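Putative major capsid protein (Cafeteriavirus-dependent mavirus, PDB 6G44) probably builds the outer protein shell of the virophage mavirus, its double jelly-roll subunits assembling three at a time into capsid building blocks. Local coordinates at residues C[51-55]-C[261-266]; C[336-342]-C[467-473]; C[352-358]-C[455-459]. One frame throughout, in Å; residues are numbered along the deposited sequence. Where two conformers were deposited one is given.

Interaction 1: C[51-55]-C[261-266]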
loop_
_atom_site.group_PDB
_atom_site.type_symbol
_atom_site.label_atom_id
_atom_site.label_comp_id
_atom_site.label_asym_id
_atom_site.label_seq_id
_atom_site.Cartn_x
_atom_site.Cartn_y
_atom_site.Cartn_z
ATOM N N ALA C 51 26.642 -13.141 27.383
ATOM C CA ALA C 51 26.593 -13.378 25.959
ATOM C C ALA C 51 27.997 -13.403 25.343
ATOM O O ALA C 51 28.857 -12.672 25.806
ATOM C CB ALA C 51 25.785 -12.268 25.279
ATOM N N PRO C 52 28.183 -14.188 24.281
ATOM C CA PRO C 52 29.511 -14.184 23.642
ATOM C C PRO C 52 29.795 -12.798 23.101
ATOM O O PRO C 52 28.966 -12.232 22.374
ATOM C CB PRO C 52 29.397 -15.211 22.537
ATOM C CG PRO C 52 27.932 -15.415 22.337
ATOM C CD PRO C 52 27.253 -15.112 23.614
ATOM N N ASN C 53 30.951 -12.242 23.400
ATOM C CA ASN C 53 31.198 -10.826 23.180
ATOM C C ASN C 53 31.187 -10.419 21.687
ATOM O O ASN C 53 30.847 -9.278 21.354
ATOM C CB ASN C 53 32.507 -10.387 23.851
ATOM C CG ASN C 53 32.736 -8.910 23.776
ATOM O OD1 ASN C 53 31.897 -8.104 24.203
ATOM N ND2 ASN C 53 33.892 -8.525 23.241
ATOM N N ASN C 54 31.549 -11.351 20.809
ATOM C CA ASN C 54 31.537 -11.097 19.362
ATOM C C ASN C 54 30.324 -11.716 18.656
ATOM O O ASN C 54 30.308 -11.820 17.418
ATOM C CB ASN C 54 32.829 -11.571 18.699
ATOM C CG ASN C 54 32.937 -13.055 18.619
ATOM O OD1 ASN C 54 32.201 -13.796 19.267
ATOM N ND2 ASN C 54 33.882 -13.517 17.786
ATOM N N GLY C 55 29.332 -12.154 19.431
ATOM C CA GLY C 55 28.105 -12.724 18.862
ATOM C C GLY C 55 28.148 -14.151 18.357
ATOM O O GLY C 55 27.122 -14.684 17.869
ATOM N N ILE C 261 32.607 -7.418 15.505
ATOM C CA ILE C 261 31.514 -7.214 16.464
ATOM C C ILE C 261 32.082 -7.272 17.874
ATOM O O ILE C 261 32.845 -8.202 18.210
ATOM C CB ILE C 261 30.442 -8.306 16.305
ATOM C CG1 ILE C 261 29.937 -8.376 14.843
ATOM C CG2 ILE C 261 29.279 -8.147 17.297
ATOM C CD1 ILE C 261 29.215 -7.132 14.334
ATOM N N THR C 262 31.717 -6.285 18.669
ATOM C CA THR C 262 32.075 -6.244 20.086
ATOM C C THR C 262 30.881 -5.833 20.913
ATOM O O THR C 262 29.908 -5.257 20.401
ATOM C CB THR C 262 33.258 -5.288 20.350
ATOM O OG1 THR C 262 32.913 -3.934 20.008
ATOM C CG2 THR C 262 34.502 -5.736 19.585
ATOM N N GLY C 263 30.953 -6.091 22.208
ATOM C CA GLY C 263 29.937 -5.664 23.137
ATOM C C GLY C 263 28.585 -6.315 22.895
ATOM O O GLY C 263 27.566 -5.750 23.293
ATOM N N PHE C 264 28.579 -7.477 22.268
ATOM C CA PHE C 264 27.307 -8.177 21.950
ATOM C C PHE C 264 26.502 -8.529 23.196
ATOM O O PHE C 264 27.032 -9.079 24.166
ATOM C CB PHE C 264 27.565 -9.402 21.104
ATOM C CG PHE C 264 26.321 -10.109 20.673
ATOM C CD1 PHE C 264 25.662 -9.689 19.535
ATOM C CD2 PHE C 264 25.813 -11.158 21.385
ATOM C CE1 PHE C 264 24.502 -10.339 19.123
ATOM C CE2 PHE C 264 24.655 -11.812 20.980
ATOM C CZ PHE C 264 23.989 -11.374 19.855
ATOM N N LYS C 265 25.216 -8.157 23.172
ATOM C CA LYS C 265 24.261 -8.523 24.195
ATOM C C LYS C 265 22.981 -9.002 23.518
ATOM O O LYS C 265 22.669 -8.572 22.400
ATOM C CB LYS C 265 23.933 -7.334 25.080
ATOM C CG LYS C 265 25.125 -6.794 25.862
ATOM C CD LYS C 265 25.577 -7.766 26.929
ATOM C CE LYS C 265 26.719 -7.221 27.786
ATOM N NZ LYS C 265 27.291 -8.328 28.627
ATOM N N ILE C 266 22.277 -9.903 24.183
ATOM C CA ILE C 266 21.023 -10.445 23.681
ATOM C C ILE C 266 20.088 -10.749 24.836
ATOM O O ILE C 266 20.517 -11.288 25.871
ATOM C CB ILE C 266 21.255 -11.667 22.774
ATOM C CG1 ILE C 266 19.943 -12.127 22.084
ATOM C CG2 ILE C 266 21.924 -12.805 23.534
ATOM C CD1 ILE C 266 20.144 -13.231 21.078
HETATM O O HOH W 1 28.901 -10.488 27.305
HETATM O O HOH W 2 29.345 -8.457 25.463
#
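Loop 51-55 lies against the corner where strand 258-273 turns at G263. The backbone N-H groups of G263 and F264 at that corner are taken up by N53. Its carbonyl O accepts the F264 N-H (3.0 Å, 161°), and its side-chain OD1 accepts G263 N at 3.0 Å. OD1 also receives a proton from water 2, which gives its other proton to F264 O, so one asparagine serves both the N-H and, through water, the C=O of F264. Water 1 likewise donates to A51 O (2.6 Å) and accepts from K265 NZ (3.0 Å). P52 O is used within the loop by G55 N at 3.0 Å, closing a type I turn, while N54 OD1 accepts a hydrogen bond from I56 N. The buried F264 ring packs under the loop, against I59 of strand 58-66 and F236: G55 CA sits over its face, 3.8 Å from the centroid, in a CH-pi contact, and A51 CB reaches F264 CD2 at 4.0 Å. T262 and K265 pair by backbone with T80 and S78. The arrangement is a beta turn docked on a kinked strand, joining the loop between strands 43-45 and 58-66 to the antiparallel sheet in the N-terminal half of a double jelly-roll capsid protein.

Interaction 2: C[336-342]-C[467-473]. With SO4 (sulfate ion), chain B.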
loop_
_atom_site.group_PDB
_atom_site.type_symbol
_atom_site.label_atom_id
_atom_site.label_comp_id
_atom_site.label_asym_id
_atom_site.label_seq_id
_atom_site.Cartn_x
_atom_site.Cartn_y
_atom_site.Cartn_z
ATOM N N ALA C 336 9.492 -25.488 -2.460
ATOM C CA ALA C 336 10.219 -24.285 -2.905
ATOM C C ALA C 336 11.517 -24.732 -3.568
ATOM O O ALA C 336 12.258 -25.558 -2.996
ATOM C CB ALA C 336 10.500 -23.330 -1.760
ATOM N N VAL C 337 11.802 -24.177 -4.732
ATOM C CA VAL C 337 13.009 -24.491 -5.497
ATOM C C VAL C 337 13.844 -23.231 -5.610
ATOM O O VAL C 337 13.331 -22.167 -5.997
ATOM C CB VAL C 337 12.644 -24.989 -6.909
ATOM C CG1 VAL C 337 13.907 -25.354 -7.691
ATOM C CG2 VAL C 337 11.706 -26.168 -6.828
ATOM N N MET C 338 15.135 -23.341 -5.305
ATOM C CA MET C 338 16.044 -22.225 -5.482
ATOM C C MET C 338 17.419 -22.767 -5.807
ATOM O O MET C 338 17.757 -23.867 -5.368
ATOM C CB MET C 338 16.034 -21.299 -4.255
ATOM C CG MET C 338 16.837 -21.644 -3.042
ATOM S SD MET C 338 16.819 -20.252 -1.840
ATOM C CE MET C 338 15.276 -20.557 -1.046
ATOM N N VAL C 339 18.193 -22.001 -6.556
ATOM C CA VAL C 339 19.567 -22.346 -6.908
ATOM C C VAL C 339 20.462 -21.251 -6.354
ATOM O O VAL C 339 20.402 -20.122 -6.827
ATOM C CB VAL C 339 19.711 -22.488 -8.424
ATOM C CG1 VAL C 339 21.171 -22.801 -8.789
ATOM C CG2 VAL C 339 18.788 -23.563 -8.974
ATOM N N SER C 340 21.288 -21.566 -5.346
ATOM C CA SER C 340 22.049 -20.572 -4.586
ATOM C C SER C 340 23.521 -20.592 -4.972
ATOM O O SER C 340 24.088 -21.675 -5.176
ATOM C CB SER C 340 21.925 -20.818 -3.067
ATOM O OG SER C 340 20.632 -20.485 -2.574
ATOM N N GLN C 341 24.136 -19.412 -5.046
ATOM C CA GLN C 341 25.593 -19.316 -5.181
ATOM C C GLN C 341 26.161 -19.840 -3.868
ATOM O O GLN C 341 25.823 -19.343 -2.790
ATOM C CB GLN C 341 25.975 -17.858 -5.415
ATOM C CG GLN C 341 27.465 -17.610 -5.586
ATOM C CD GLN C 341 27.732 -16.136 -5.680
ATOM O OE1 GLN C 341 27.625 -15.416 -4.684
ATOM N NE2 GLN C 341 28.000 -15.660 -6.896
ATOM N N GLU C 342 27.005 -20.873 -3.923
ATOM C CA GLU C 342 27.474 -21.503 -2.683
ATOM C C GLU C 342 28.396 -20.610 -1.853
ATOM O O GLU C 342 28.290 -20.600 -0.629
ATOM C CB GLU C 342 28.113 -22.874 -2.961
ATOM C CG GLU C 342 27.054 -23.948 -3.157
ATOM C CD GLU C 342 27.612 -25.349 -3.335
ATOM O OE1 GLU C 342 27.674 -26.112 -2.357
ATOM O OE2 GLU C 342 27.960 -25.703 -4.468
ATOM N N HIS C 467 30.509 -22.389 -7.936
ATOM C CA HIS C 467 29.636 -23.475 -7.535
ATOM C C HIS C 467 28.238 -22.966 -7.190
ATOM O O HIS C 467 28.123 -21.993 -6.444
ATOM C CB HIS C 467 30.199 -24.226 -6.322
ATOM C CG HIS C 467 31.283 -25.200 -6.662
ATOM N ND1 HIS C 467 32.616 -24.864 -6.631
ATOM C CD2 HIS C 467 31.227 -26.498 -7.041
ATOM C CE1 HIS C 467 33.341 -25.917 -6.974
ATOM N NE2 HIS C 467 32.526 -26.924 -7.217
ATOM N N TYR C 468 27.225 -23.660 -7.718
ATOM C CA TYR C 468 25.798 -23.392 -7.444
ATOM C C TYR C 468 25.131 -24.649 -6.930
ATOM O O TYR C 468 25.456 -25.767 -7.365
ATOM C CB TYR C 468 25.044 -22.857 -8.697
ATOM C CG TYR C 468 25.382 -21.400 -8.921
ATOM C CD1 TYR C 468 26.590 -21.039 -9.495
ATOM C CD2 TYR C 468 24.542 -20.378 -8.468
ATOM C CE1 TYR C 468 26.954 -19.712 -9.635
ATOM C CE2 TYR C 468 24.890 -19.046 -8.613
ATOM C CZ TYR C 468 26.101 -18.724 -9.189
ATOM O OH TYR C 468 26.420 -17.417 -9.291
ATOM N N LYS C 469 24.197 -24.458 -5.998
ATOM C CA LYS C 469 23.490 -25.553 -5.354
ATOM C C LYS C 469 21.984 -25.427 -5.591
ATOM O O LYS C 469 21.365 -24.448 -5.178
ATOM C CB LYS C 469 23.786 -25.573 -3.868
ATOM C CG LYS C 469 23.121 -26.695 -3.105
ATOM C CD LYS C 469 23.346 -26.581 -1.604
ATOM C CE LYS C 469 24.735 -27.022 -1.205
ATOM N NZ LYS C 469 24.862 -27.141 0.272
ATOM N N LEU C 470 21.412 -26.432 -6.227
ATOM C CA LEU C 470 19.949 -26.588 -6.354
ATOM C C LEU C 470 19.433 -27.153 -5.039
ATOM O O LEU C 470 19.925 -28.179 -4.565
ATOM C CB LEU C 470 19.598 -27.520 -7.520
ATOM C CG LEU C 470 18.166 -28.040 -7.604
ATOM C CD1 LEU C 470 17.130 -26.912 -7.685
ATOM C CD2 LEU C 470 17.962 -28.999 -8.756
ATOM N N GLU C 471 18.456 -26.488 -4.424
ATOM C CA GLU C 471 17.834 -26.949 -3.195
ATOM C C GLU C 471 16.334 -27.018 -3.411
ATOM O O GLU C 471 15.743 -26.105 -4.024
ATOM C CB GLU C 471 18.119 -26.003 -2.041
ATOM C CG GLU C 471 19.581 -25.959 -1.597
ATOM C CD GLU C 471 19.789 -25.010 -0.423
ATOM O OE1 GLU C 471 19.573 -23.798 -0.638
ATOM O OE2 GLU C 471 20.153 -25.462 0.705
ATOM N N VAL C 472 15.726 -28.093 -2.926
ATOM C CA VAL C 472 14.278 -28.292 -2.951
ATOM C C VAL C 472 13.840 -28.427 -1.507
ATOM O O VAL C 472 14.296 -29.329 -0.794
ATOM C CB VAL C 472 13.855 -29.519 -3.779
ATOM C CG1 VAL C 472 12.335 -29.670 -3.786
ATOM C CG2 VAL C 472 14.429 -29.379 -5.180
ATOM N N PHE C 473 12.989 -27.498 -1.071
ATOM C CA PHE C 473 12.457 -27.516 0.282
ATOM C C PHE C 473 11.019 -27.961 0.269
ATOM O O PHE C 473 10.302 -27.702 -0.694
ATOM C CB PHE C 473 12.494 -26.129 0.901
ATOM C CG PHE C 473 13.869 -25.577 1.054
ATOM C CD1 PHE C 473 14.441 -24.836 0.034
ATOM C CD2 PHE C 473 14.601 -25.799 2.212
ATOM C CE1 PHE C 473 15.716 -24.301 0.160
ATOM C CE2 PHE C 473 15.904 -25.283 2.325
ATOM C CZ PHE C 473 16.441 -24.532 1.301
HETATM S S SO4 B . 33.194 -21.727 -5.372
HETATM O O1 SO4 B . 32.640 -21.031 -6.530
HETATM O O2 SO4 B . 33.955 -22.922 -5.803
HETATM O O3 SO4 B . 32.106 -22.178 -4.459
HETATM O O4 SO4 B . 34.065 -20.773 -4.651
HETATM O O HOH W 3 19.607 -22.994 -2.919
#
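Strands 336-341 and 467-473 run antiparallel, their axes 4.5 Å apart at closest approach with 159° between directions, as neighbours in a sheet of the double jelly-roll. A336-F473, M338-E471 and S340-K469 are hydrogen-bonded pairs, each with two backbone bonds; V337-V472, V339-L470 and Q341-Y468 alternate as non-hydrogen-bonded pairs. E342 N to H467 O, 3.0 Å, extends the ladder past the strand end. V337, V339, L470 and V472 make the apolar part of one face, with V337 CG1 3.6 Å from L470 CD1; Q341 and Y468 continue it, both hydrogen-bonded to E460. V339, Y468, L470 and V472 pack on strand 448-457. On the other face M338 CE meets F473 CE1 at 4.0 Å, and helix 123-130 covers this end through L129. Further along, S340 OG is bonded to K128 NZ, and E342 OE1 makes a long salt bridge with K469 NZ (4.0 Å). At the outer end a sulfate, probably from the crystallisation liquor and also bound by T343 OG1, is held by H467 N to O1 at 2.9 Å and by H467 ND1 to O2 at a very short 2.5 Å.

Interaction 3: C[352-358]-C[455-459]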
loop_
_atom_site.group_PDB
_atom_site.type_symbol
_atom_site.label_atom_id
_atom_site.label_comp_id
_atom_site.label_asym_id
_atom_site.label_seq_id
_atom_site.Cartn_x
_atom_site.Cartn_y
_atom_site.Cartn_z
ATOM N N GLN C 352 23.168 -14.027 -3.581
ATOM C CA GLN C 352 23.000 -14.325 -4.990
ATOM C C GLN C 352 22.354 -15.687 -5.214
ATOM O O GLN C 352 22.829 -16.719 -4.711
ATOM C CB GLN C 352 24.360 -14.320 -5.667
ATOM C CG GLN C 352 24.310 -14.559 -7.163
ATOM C CD GLN C 352 23.815 -13.334 -7.892
ATOM O OE1 GLN C 352 24.562 -12.357 -8.036
ATOM N NE2 GLN C 352 22.563 -13.348 -8.308
ATOM N N LEU C 353 21.275 -15.677 -5.980
ATOM C CA LEU C 353 20.638 -16.865 -6.496
ATOM C C LEU C 353 20.788 -16.826 -8.008
ATOM O O LEU C 353 21.095 -15.782 -8.591
ATOM C CB LEU C 353 19.156 -16.907 -6.138
ATOM C CG LEU C 353 18.795 -16.690 -4.668
ATOM C CD1 LEU C 353 17.279 -16.619 -4.490
ATOM C CD2 LEU C 353 19.357 -17.789 -3.767
ATOM N N ALA C 354 20.655 -17.989 -8.623
ATOM C CA ALA C 354 20.608 -18.069 -10.072
ATOM C C ALA C 354 19.223 -17.663 -10.596
ATOM O O ALA C 354 18.225 -17.736 -9.857
ATOM C CB ALA C 354 20.960 -19.483 -10.548
ATOM N N GLY C 355 19.173 -17.279 -11.876
ATOM C CA GLY C 355 17.888 -17.015 -12.552
ATOM C C GLY C 355 17.391 -18.320 -13.141
ATOM O O GLY C 355 18.020 -18.846 -14.072
ATOM N N ILE C 356 16.287 -18.857 -12.633
ATOM C CA ILE C 356 15.767 -20.122 -13.138
ATOM C C ILE C 356 14.899 -19.823 -14.368
ATOM O O ILE C 356 13.934 -19.070 -14.288
ATOM C CB ILE C 356 14.973 -20.896 -12.073
ATOM C CG1 ILE C 356 15.884 -21.213 -10.879
ATOM C CG2 ILE C 356 14.355 -22.168 -12.676
ATOM C CD1 ILE C 356 15.184 -21.832 -9.706
ATOM N N ILE C 357 15.235 -20.467 -15.483
ATOM C CA ILE C 357 14.543 -20.268 -16.764
ATOM C C ILE C 357 13.736 -21.492 -17.187
ATOM O O ILE C 357 12.929 -21.396 -18.113
ATOM C CB ILE C 357 15.530 -19.861 -17.900
ATOM C CG1 ILE C 357 16.531 -20.975 -18.197
ATOM C CG2 ILE C 357 16.251 -18.555 -17.544
ATOM C CD1 ILE C 357 17.306 -20.752 -19.484
ATOM N N GLY C 358 13.927 -22.625 -16.500
ATOM C CA GLY C 358 13.172 -23.830 -16.784
ATOM C C GLY C 358 13.111 -24.735 -15.580
ATOM O O GLY C 358 14.019 -24.737 -14.756
ATOM N N THR C 455 16.849 -25.492 -14.914
ATOM C CA THR C 455 17.733 -24.865 -15.883
ATOM C C THR C 455 17.863 -23.397 -15.480
ATOM O O THR C 455 16.839 -22.731 -15.212
ATOM C CB THR C 455 17.166 -25.017 -17.311
ATOM O OG1 THR C 455 16.887 -26.408 -17.582
ATOM C CG2 THR C 455 18.141 -24.496 -18.337
ATOM N N PHE C 456 19.080 -22.884 -15.446
ATOM C CA PHE C 456 19.319 -21.576 -14.852
ATOM C C PHE C 456 20.518 -20.878 -15.426
ATOM O O PHE C 456 21.425 -21.503 -15.992
ATOM C CB PHE C 456 19.453 -21.695 -13.327
ATOM C CG PHE C 456 20.570 -22.612 -12.887
ATOM C CD1 PHE C 456 20.336 -23.979 -12.746
ATOM C CD2 PHE C 456 21.837 -22.119 -12.633
ATOM C CE1 PHE C 456 21.374 -24.823 -12.333
ATOM C CE2 PHE C 456 22.867 -22.951 -12.212
ATOM C CZ PHE C 456 22.623 -24.307 -12.092
ATOM N N VAL C 457 20.518 -19.566 -15.249
ATOM C CA VAL C 457 21.631 -18.711 -15.664
ATOM C C VAL C 457 22.302 -18.072 -14.441
ATOM O O VAL C 457 21.653 -17.778 -13.420
ATOM C CB VAL C 457 21.184 -17.617 -16.660
ATOM C CG1 VAL C 457 20.688 -18.227 -17.959
ATOM C CG2 VAL C 457 20.113 -16.697 -16.065
ATOM N N THR C 458 23.608 -17.846 -14.564
ATOM C CA THR C 458 24.434 -17.374 -13.458
ATOM C C THR C 458 25.175 -16.101 -13.861
ATOM O O THR C 458 25.417 -15.860 -15.059
ATOM C CB THR C 458 25.450 -18.453 -13.066
ATOM O OG1 THR C 458 26.208 -18.784 -14.228
ATOM C CG2 THR C 458 24.757 -19.708 -12.541
ATOM N N PRO C 459 25.537 -15.262 -12.888
ATOM C CA PRO C 459 26.133 -13.963 -13.190
ATOM C C PRO C 459 27.646 -13.918 -13.406
ATOM O O PRO C 459 28.176 -12.822 -13.636
ATOM C CB PRO C 459 25.750 -13.147 -11.971
ATOM C CG PRO C 459 25.808 -14.139 -10.867
ATOM C CD PRO C 459 25.231 -15.387 -11.447
#
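Glycine makes the hollows here and branched side chains fill them. Strands 355-358 and 455-457 run antiparallel with 140° between their directions and 4.4 Å between axes at closest approach. At G355, paired with V457 by backbone hydrogen bonds of 3.0 Å (G355 N to V457 O) and 2.9 Å (V457 N to G355 O), the missing side chain matters: a beta carbon would crowd V457 CG2, so the valine occupies that space. G358 is similar, since a beta carbon there would press on T455 CB. At I357 and G358 the strand bulges. I357 N and G358 N both point at T455 O, at 2.8 and 3.2 Å, and T455 N returns a hydrogen bond to G358 O at 2.9 Å. The extra residue, I357, lays its side chain along the partner strand, CG1 3.9 Å from T455 CG2 and CG2 4.5 Å from V457 CG1. On the opposite face the backbones of I356 and F456 come close, CA to CA 4.2 Å. The F456 ring swings away from I356, and A354 CB fits against it, 3.5 Å from CD2, while also lying 3.4 Å from V457 O. The ring continues toward V339 and Y468, filling the space between two sheets. Beyond the strand ends P459 is a last bump, its CG 3.6 Å from Q352 OE1; Q352 NE2 hydrogen-bonds back to L353 O, and its OE1 is held by N152. With two N-H groups converging on one carbonyl, this is a classic beta bulge in an antiparallel strand pair of the C-terminal jelly-roll.

Overall arrangement
Interactions 2 and 3 form one continuous body, whereas interaction 1 stands apart. The centres of 2 and 3 are about 10 Å apart, and they are joined by probable backbone hydrogen bonds from A354 N to V339 O (2.8 Å) and from Q341 N to Q352 O (3.0 Å), so the chain entering strand 355-363 runs alongside strand 334-341. Y468 OH lies 3.2 Å from P459 CD, and S340 OG 3.2 Å from L353 CD2. The sulfate at H467 and a glycerol about 4 Å from the I357 side chain probably come from the crystallisation liquor. Interaction 1 belongs to the other, N-terminal sheet system: its centre is about 31 Å from that of interaction 2 and about 37 Å from that of interaction 3, consistent with separate halves of a double jelly-roll.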